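Local coordinates for protein HTH-type transcriptional regulator MmpR5 (Mycobacterium tuberculosis, PDB 4NB5) that binds promoter regions directly as a MarR-type homodimer, controlling expression of the MmpS-MmpL transport systems and of its own gene, at residues Leu143-Met146 with Glu147-Ser151. Residues are numbered along the deposited sequence; the frame is centred on the assembly and turned at random.
Sequences LAYM and ENVVS
Val149 CG2 sits over one face of the Tyr145 ring, 3.9 Å from the ring centroid and 14° off its normal, which meets the geometry of a CH-pi contact one helical turn apart. Its nearest ring atom is CZ of Tyr145, at 3.8 Å, so the methyl lies toward the hydroxyl-bearing rim. Tyr145 reaches this position because its CG is anti to the backbone N (chi1 169°), which swings the ring along the helix toward Val149. Val149 N donates to Tyr145 O over 3.0 Å. Met146 bends at both chi2 and chi3, bringing its CE to 4.1 Å from Val150 CG2 and 4.2 Å from Val149 CG1; its carbonyl O accepts Val150 N at 2.8 Å. Glu147 runs toward the helix's N-terminal end alongside Leu143 O, with CG 3.0 Å from that oxygen. OE2 also nears Leu143 O, acceptor to acceptor; its donor is Gln115 NE2 on helix 99-124, through a hydrogen bond. The bond from Asn148 N to Ala144 O is weak, at 3.3 Å. These are i to i+3 and i to i+4 contacts within helix 134-159. Met146 and Val150 pack reciprocally on Val150 and Met146 of the second subunit, consistent with the helical dimerisation region of MarR-type regulators. Tyr145 OH hydrogen-bonds to Ala153 O of that subunit, while Leu143, Glu147 and Val150 pack on helix 99-124, placing this turn between that helix and the second subunit.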
loop_
_atom_site.group_PDB
_atom_site.type_symbol
_atom_site.label_atom_id
_atom_site.label_comp_id
_atom_site.label_asym_id
_atom_site.label_seq_id
_atom_site.Cartn_x
_atom_site.Cartn_y
_atom_site.Cartn_z
ATOM N N LEU B 143 -2.000 4.996 -17.571
ATOM C CA LEU B 143 -1.739 4.458 -16.238
ATOM C C LEU B 143 -0.667 3.363 -16.265
ATOM O O LEU B 143 0.232 3.352 -15.421
ATOM C CB LEU B 143 -3.026 3.930 -15.607
ATOM C CG LEU B 143 -4.086 4.988 -15.276
ATOM C CD1 LEU B 143 -5.412 4.332 -14.925
ATOM C CD2 LEU B 143 -3.600 5.865 -14.145
ATOM N N ALA B 144 -0.759 2.446 -17.221
ATOM C CA ALA B 144 0.242 1.387 -17.347
ATOM C C ALA B 144 1.634 1.994 -17.511
ATOM O O ALA B 144 2.598 1.560 -16.883
ATOM C CB ALA B 144 -0.083 0.490 -18.529
ATOM N N TYR B 145 1.737 3.006 -18.362
ATOM C CA TYR B 145 3.019 3.641 -18.639
ATOM C C TYR B 145 3.546 4.357 -17.387
ATOM O O TYR B 145 4.714 4.197 -17.018
ATOM C CB TYR B 145 2.870 4.601 -19.820
ATOM C CG TYR B 145 4.027 5.535 -20.078
ATOM C CD1 TYR B 145 5.190 5.094 -20.692
ATOM C CD2 TYR B 145 3.945 6.872 -19.726
ATOM C CE1 TYR B 145 6.240 5.963 -20.939
ATOM C CE2 TYR B 145 4.986 7.742 -19.964
ATOM C CZ TYR B 145 6.128 7.287 -20.574
ATOM O OH TYR B 145 7.161 8.168 -20.810
ATOM N N MET B 146 2.684 5.118 -16.713
ATOM C CA MET B 146 3.121 5.888 -15.547
ATOM C C MET B 146 3.472 4.994 -14.363
ATOM O O MET B 146 4.390 5.293 -13.602
ATOM C CB MET B 146 2.045 6.901 -15.144
ATOM C CG MET B 146 1.843 8.027 -16.153
ATOM S SD MET B 146 3.322 9.014 -16.513
ATOM C CE MET B 146 4.013 9.104 -14.898
ATOM N N GLU B 147 2.762 3.884 -14.211
ATOM C CA GLU B 147 3.093 2.932 -13.162
ATOM C C GLU B 147 4.536 2.459 -13.327
ATOM O O GLU B 147 5.293 2.387 -12.360
ATOM C CB GLU B 147 2.162 1.727 -13.225
ATOM C CG GLU B 147 0.732 2.015 -12.799
ATOM C CD GLU B 147 -0.208 0.884 -13.154
ATOM O OE1 GLU B 147 0.147 -0.280 -12.871
ATOM O OE2 GLU B 147 -1.292 1.156 -13.724
ATOM N N ASN B 148 4.912 2.134 -14.557
ATOM C CA ASN B 148 6.253 1.654 -14.829
ATOM C C ASN B 148 7.279 2.763 -14.623
ATOM O O ASN B 148 8.335 2.541 -14.028
ATOM C CB ASN B 148 6.344 1.098 -16.246
ATOM C CG ASN B 148 7.745 0.663 -16.609
ATOM O OD1 ASN B 148 8.261 -0.316 -16.074
ATOM N ND2 ASN B 148 8.370 1.392 -17.523
ATOM N N VAL B 149 6.953 3.956 -15.107
ATOM C CA VAL B 149 7.831 5.107 -14.958
ATOM C C VAL B 149 8.134 5.382 -13.483
ATOM O O VAL B 149 9.302 5.487 -13.089
ATOM C CB VAL B 149 7.214 6.367 -15.589
ATOM C CG1 VAL B 149 7.964 7.613 -15.137
ATOM C CG2 VAL B 149 7.247 6.261 -17.098
ATOM N N VAL B 150 7.077 5.473 -12.683
ATOM C CA VAL B 150 7.178 5.819 -11.268
ATOM C C VAL B 150 7.863 4.702 -10.490
ATOM O O VAL B 150 8.724 4.946 -9.641
ATOM C CB VAL B 150 5.780 6.098 -10.672
ATOM C CG1 VAL B 150 5.860 6.345 -9.174
ATOM C CG2 VAL B 150 5.140 7.292 -11.375
ATOM N N SER B 151 7.501 3.460 -10.800
ATOM C CA SER B 151 8.136 2.322 -10.141
ATOM C C SER B 151 9.649 2.358 -10.352
ATOM O O SER B 151 10.416 2.229 -9.395
ATOM C CB SER B 151 7.569 1.007 -10.672
ATOM O OG SER B 151 8.104 -0.090 -9.951
#